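Geranyl diphosphate synthase small subunit (Antirrhinum majus, PDB 3QKC) is probably the non-catalytic, regulatory partner of a heteromeric prenyltransferase that condenses dimethylallyl and isopentenyl diphosphates into geranyl diphosphate, the precursor of monoterpenes. Local coordinates at residues A[47-52]-A[182-187]; A[39-44]-A[74-79]. All blocks are in the same frame, centred on the assembly; numbering follows the deposited sequence.

Contact 1. Residues A[47-52]-A[182-187]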
loop_
_atom_site.group_PDB
_atom_site.type_symbol
_atom_site.label_atom_id
_atom_site.label_comp_id
_atom_site.label_asym_id
_atom_site.label_seq_id
_atom_site.Cartn_x
_atom_site.Cartn_y
_atom_site.Cartn_z
ATOM N N THR A 47 -9.457 -2.865 15.941
ATOM C CA THR A 47 -8.534 -3.904 16.371
ATOM C C THR A 47 -7.689 -3.353 17.490
ATOM O O THR A 47 -7.252 -2.200 17.421
ATOM C CB THR A 47 -7.609 -4.429 15.254
ATOM O OG1 THR A 47 -6.543 -5.178 15.857
ATOM C CG2 THR A 47 -6.999 -3.270 14.426
ATOM N N SER A 48 -7.462 -4.185 18.508
ATOM C CA SER A 48 -6.615 -3.831 19.644
ATOM C C SER A 48 -5.143 -3.598 19.265
ATOM O O SER A 48 -4.383 -3.037 20.062
ATOM C CB SER A 48 -6.711 -4.902 20.731
ATOM O OG SER A 48 -6.349 -6.167 20.224
ATOM N N ALA A 49 -4.760 -4.033 18.057
ATOM C CA ALA A 49 -3.427 -3.764 17.477
ATOM C C ALA A 49 -3.123 -2.278 17.362
ATOM O O ALA A 49 -1.993 -1.871 17.563
ATOM C CB ALA A 49 -3.261 -4.455 16.097
ATOM N N SER A 50 -4.138 -1.476 17.053
ATOM C CA SER A 50 -4.010 -0.012 17.022
ATOM C C SER A 50 -3.707 0.610 18.378
ATOM O O SER A 50 -2.851 1.498 18.480
ATOM C CB SER A 50 -5.265 0.635 16.436
ATOM O OG SER A 50 -5.514 0.123 15.161
ATOM N N ALA A 51 -4.410 0.181 19.419
ATOM C CA ALA A 51 -4.103 0.700 20.761
ATOM C C ALA A 51 -2.743 0.213 21.254
ATOM O O ALA A 51 -2.043 0.946 21.948
ATOM C CB ALA A 51 -5.189 0.343 21.758
ATOM N N LEU A 52 -2.365 -1.024 20.915
ATOM C CA LEU A 52 -1.047 -1.527 21.329
ATOM C C LEU A 52 0.084 -0.642 20.776
ATOM O O LEU A 52 1.073 -0.377 21.463
ATOM C CB LEU A 52 -0.851 -2.984 20.915
ATOM C CG LEU A 52 0.465 -3.687 21.255
ATOM C CD1 LEU A 52 0.776 -3.590 22.759
ATOM C CD2 LEU A 52 0.465 -5.147 20.787
ATOM N N THR A 182 0.350 -10.803 13.161
ATOM C CA THR A 182 1.284 -9.882 12.512
ATOM C C THR A 182 0.828 -8.442 12.691
ATOM O O THR A 182 1.662 -7.547 12.863
ATOM C CB THR A 182 1.505 -10.240 11.020
ATOM O OG1 THR A 182 1.874 -11.626 10.923
ATOM C CG2 THR A 182 2.630 -9.406 10.420
ATOM N N LEU A 183 -0.483 -8.219 12.696
ATOM C CA LEU A 183 -0.997 -6.856 12.926
ATOM C C LEU A 183 -0.577 -6.304 14.288
ATOM O O LEU A 183 -0.102 -5.175 14.369
ATOM C CB LEU A 183 -2.505 -6.781 12.720
ATOM C CG LEU A 183 -3.170 -5.496 12.208
ATOM C CD1 LEU A 183 -2.382 -4.776 11.149
ATOM C CD2 LEU A 183 -4.540 -5.855 11.668
ATOM N N HIS A 184 -0.697 -7.102 15.349
ATOM C CA HIS A 184 -0.258 -6.643 16.674
ATOM C C HIS A 184 1.281 -6.468 16.760
ATOM O O HIS A 184 1.778 -5.488 17.334
ATOM C CB HIS A 184 -0.764 -7.591 17.757
ATOM C CG HIS A 184 -2.231 -7.460 18.047
ATOM N ND1 HIS A 184 -3.209 -7.842 17.152
ATOM C CD2 HIS A 184 -2.882 -7.004 19.148
ATOM C CE1 HIS A 184 -4.398 -7.622 17.690
ATOM N NE2 HIS A 184 -4.227 -7.125 18.902
ATOM N N ALA A 185 2.013 -7.422 16.181
ATOM C CA ALA A 185 3.469 -7.372 16.140
ATOM C C ALA A 185 3.947 -6.047 15.529
ATOM O O ALA A 185 4.773 -5.345 16.111
ATOM C CB ALA A 185 4.016 -8.571 15.355
ATOM N N CYS A 186 3.374 -5.698 14.382
ATOM C CA CYS A 186 3.653 -4.453 13.685
ATOM C C CYS A 186 3.287 -3.229 14.516
ATOM O O CYS A 186 4.072 -2.268 14.627
ATOM C CB CYS A 186 2.893 -4.433 12.366
ATOM S SG CYS A 186 2.887 -2.823 11.553
ATOM N N GLY A 187 2.085 -3.240 15.071
ATOM C CA GLY A 187 1.675 -2.179 15.978
ATOM C C GLY A 187 2.689 -1.958 17.090
ATOM O O GLY A 187 3.129 -0.835 17.325
#
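The imidazole of His-184 lies flat against the first turn of helix 48-59. Over one face sits the methyl of Ala-49, its CB 3.6 Å from the ring centroid and only 13° off the normal, a CH-pi contact; the backbone N of Ala-49 lies over the same face. In the ring plane, at the edge, stands the hydroxyl of Ser-48, while a methyl of Leu-52 borders the edge as well. The pair belongs to the all-helical isoprenyl diphosphate synthase fold: helices 48-59 and 169-195 run almost parallel, their local axes 8.0 Å apart and crossing at -17°.

Both ring nitrogens are engaged. Ser-48 OG and His-184 NE2 form a 2.7 Å hydrogen bond, and ND1 bonds to the carbonyl of Glu-180, one turn back on its own helix. Ser-48 OG has a further, weak hydrogen bond to Gln-216 NE2. The two bonds of the imidazole fix the rotation of the ring, so that the Ala-49 methyl meets a surface that cannot readily turn.

Leu-183 packs beside that methyl, its CG 4.0 Å from Ala-49 CB. Further along, Leu-52 crosses His-184 at about a right angle and lays CD2 against the carbonyl O of His-184. Gly-187 lets the backbones draw close, since a side-chain carbon there would collide with Ala-49 O. Thr-47 caps the helix start: OG1, anti to its own backbone N, accepts from Ala-49 N at 3.1 Å.

Contact 2. Residues A[39-44]-A[74-79]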
loop_
_atom_site.group_PDB
_atom_site.type_symbol
_atom_site.label_atom_id
_atom_site.label_comp_id
_atom_site.label_asym_id
_atom_site.label_seq_id
_atom_site.Cartn_x
_atom_site.Cartn_y
_atom_site.Cartn_z
ATOM N N HIS A 39 -16.763 6.112 5.318
ATOM C CA HIS A 39 -17.707 5.157 5.860
ATOM C C HIS A 39 -17.062 3.842 6.353
ATOM O O HIS A 39 -17.267 3.443 7.494
ATOM C CB HIS A 39 -18.833 4.871 4.877
ATOM C CG HIS A 39 -19.877 3.958 5.434
ATOM N ND1 HIS A 39 -19.972 2.628 5.080
ATOM C CD2 HIS A 39 -20.854 4.176 6.348
ATOM C CE1 HIS A 39 -20.968 2.069 5.745
ATOM N NE2 HIS A 39 -21.516 2.984 6.524
ATOM N N LEU A 40 -16.280 3.185 5.506
ATOM C CA LEU A 40 -15.733 1.856 5.846
ATOM C C LEU A 40 -14.780 1.907 7.029
ATOM O O LEU A 40 -14.805 1.029 7.877
ATOM C CB LEU A 40 -15.089 1.203 4.628
ATOM C CG LEU A 40 -16.098 1.020 3.495
ATOM C CD1 LEU A 40 -15.483 0.241 2.344
ATOM C CD2 LEU A 40 -17.345 0.319 4.013
ATOM N N THR A 41 -13.993 2.973 7.105
ATOM C CA THR A 41 -13.018 3.177 8.171
ATOM C C THR A 41 -13.664 3.223 9.559
ATOM O O THR A 41 -13.202 2.547 10.485
ATOM C CB THR A 41 -12.182 4.451 7.898
ATOM O OG1 THR A 41 -11.562 4.334 6.614
ATOM C CG2 THR A 41 -11.106 4.684 8.961
ATOM N N PHE A 42 -14.729 4.002 9.695
ATOM C CA PHE A 42 -15.405 4.171 10.987
ATOM C C PHE A 42 -16.567 3.214 11.252
ATOM O O PHE A 42 -17.081 3.167 12.370
ATOM C CB PHE A 42 -15.843 5.630 11.176
ATOM C CG PHE A 42 -14.726 6.607 10.945
ATOM C CD1 PHE A 42 -14.565 7.216 9.708
ATOM C CD2 PHE A 42 -13.818 6.887 11.945
ATOM C CE1 PHE A 42 -13.505 8.094 9.479
ATOM C CE2 PHE A 42 -12.758 7.763 11.726
ATOM C CZ PHE A 42 -12.604 8.365 10.496
ATOM N N ALA A 43 -16.982 2.456 10.241
ATOM C CA ALA A 43 -17.973 1.393 10.473
ATOM C C ALA A 43 -17.290 0.073 10.853
ATOM O O ALA A 43 -17.919 -0.818 11.420
ATOM C CB ALA A 43 -18.855 1.182 9.245
ATOM N N ALA A 44 -16.013 -0.062 10.517
ATOM C CA ALA A 44 -15.326 -1.336 10.711
ATOM C C ALA A 44 -15.098 -1.632 12.200
ATOM O O ALA A 44 -14.865 -0.707 12.973
ATOM C CB ALA A 44 -14.022 -1.320 9.982
ATOM N N VAL A 74 -2.230 1.405 11.223
ATOM C CA VAL A 74 -2.500 0.016 11.617
ATOM C C VAL A 74 -3.998 -0.268 11.474
ATOM O O VAL A 74 -4.397 -1.295 10.900
ATOM C CB VAL A 74 -1.996 -0.284 13.045
ATOM C CG1 VAL A 74 -2.558 -1.615 13.555
ATOM C CG2 VAL A 74 -0.468 -0.276 13.083
ATOM N N HIS A 75 -4.814 0.656 11.985
ATOM C CA HIS A 75 -6.255 0.546 11.903
ATOM C C HIS A 75 -6.685 0.436 10.454
ATOM O O HIS A 75 -7.483 -0.418 10.124
ATOM C CB HIS A 75 -6.958 1.731 12.583
ATOM C CG HIS A 75 -8.440 1.763 12.352
ATOM N ND1 HIS A 75 -9.313 0.884 12.960
ATOM C CD2 HIS A 75 -9.202 2.554 11.562
ATOM C CE1 HIS A 75 -10.548 1.139 12.566
ATOM N NE2 HIS A 75 -10.508 2.151 11.717
ATOM N N LEU A 76 -6.127 1.276 9.592
ATOM C CA LEU A 76 -6.447 1.270 8.156
ATOM C C LEU A 76 -6.032 -0.012 7.428
ATOM O O LEU A 76 -6.786 -0.511 6.572
ATOM C CB LEU A 76 -5.857 2.511 7.458
ATOM C CG LEU A 76 -6.541 3.859 7.827
ATOM C CD1 LEU A 76 -5.623 5.028 7.511
ATOM C CD2 LEU A 76 -7.893 4.053 7.123
ATOM N N MET A 77 -4.864 -0.575 7.761
ATOM C CA MET A 77 -4.477 -1.846 7.126
ATOM C C MET A 77 -5.549 -2.862 7.442
ATOM O O MET A 77 -5.983 -3.609 6.565
ATOM C CB MET A 77 -3.112 -2.384 7.595
ATOM C CG MET A 77 -1.897 -1.545 7.221
ATOM S SD MET A 77 -1.712 -1.121 5.476
ATOM C CE MET A 77 -2.347 0.572 5.572
ATOM N N HIS A 78 -5.950 -2.883 8.712
ATOM C CA HIS A 78 -6.989 -3.770 9.209
ATOM C C HIS A 78 -8.314 -3.563 8.486
ATOM O O HIS A 78 -8.984 -4.549 8.131
ATOM C CB HIS A 78 -7.157 -3.580 10.724
ATOM C CG HIS A 78 -8.495 -4.011 11.270
ATOM N ND1 HIS A 78 -8.821 -5.329 11.509
ATOM C CD2 HIS A 78 -9.553 -3.280 11.707
ATOM C CE1 HIS A 78 -10.036 -5.398 12.024
ATOM N NE2 HIS A 78 -10.498 -4.165 12.163
ATOM N N VAL A 79 -8.697 -2.294 8.307
ATOM C CA VAL A 79 -9.905 -1.936 7.563
ATOM C C VAL A 79 -9.798 -2.406 6.123
ATOM O O VAL A 79 -10.769 -2.952 5.571
ATOM C CB VAL A 79 -10.203 -0.401 7.594
ATOM C CG1 VAL A 79 -11.250 -0.017 6.526
ATOM C CG2 VAL A 79 -10.688 0.024 8.964
#
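Val-79 lays its CG2 methyl over the rim of one face of the His-75 ring, a turn earlier on the same helix, and the same methyl meets Ala-44 CB at 3.7 Å. Its other branch, CG1, anti to the backbone N, reaches the carbonyl O of Leu-40 and the CA of Thr-41. The imidazole of His-75, with CG anti to its own backbone N, extends to the C-terminal turn of helix 34-43, where NE2 donates to Thr-41 O at 3.0 Å with an N-H...O angle of 154°. The acceptor lies in the ring plane, yet the donor stands above the carbonyl plane, 33° out of it.

Here two helices of the alpha-helical prenyltransferase fold cross steeply, at 104°, with local axes 9.7 Å apart, so the contact is confined to a small patch. An alanine in place of His-75 has no imidazole to bond the Thr-41 carbonyl or lie beneath the valine methyl, so the end of helix 34-43 would probably be held less firmly against helix 68-85. On the flank of the bond, Thr-41 CG2 packs 3.8 Å from His-75 NE2 and comes equally near Leu-76 CD2. Its OG1 also touches that leucine methyl, while bonding to the carbonyl of Met-37 within its own helix. Ile-115 of helix 105-126 packs against Thr-41, Leu-76 and Val-79.

How the contacts relate
The centres of contacts 1 and 2 lie about 13 Å apart, contact 1 about 4 Å from the centre of the folded chain and contact 2 about 10 Å from it. Along the sequence their segments alternate: 39-44, 47-52, 74-79, then 182-187. Helices 34-43, 48-59 and 68-85 are consecutive, whereas helix 169-195 joins from much later in the chain. Helix 68-85 carries one side of contact 2 and also packs against both segments of contact 1: Thr-47 and Leu-183 on His-78, and Ser-50 on Val-74 and His-75. Continuous packing therefore runs from helix 34-43, at the partly buried contact 2, into the core of the helical bundle, tying its N-terminal part to helix 169-195.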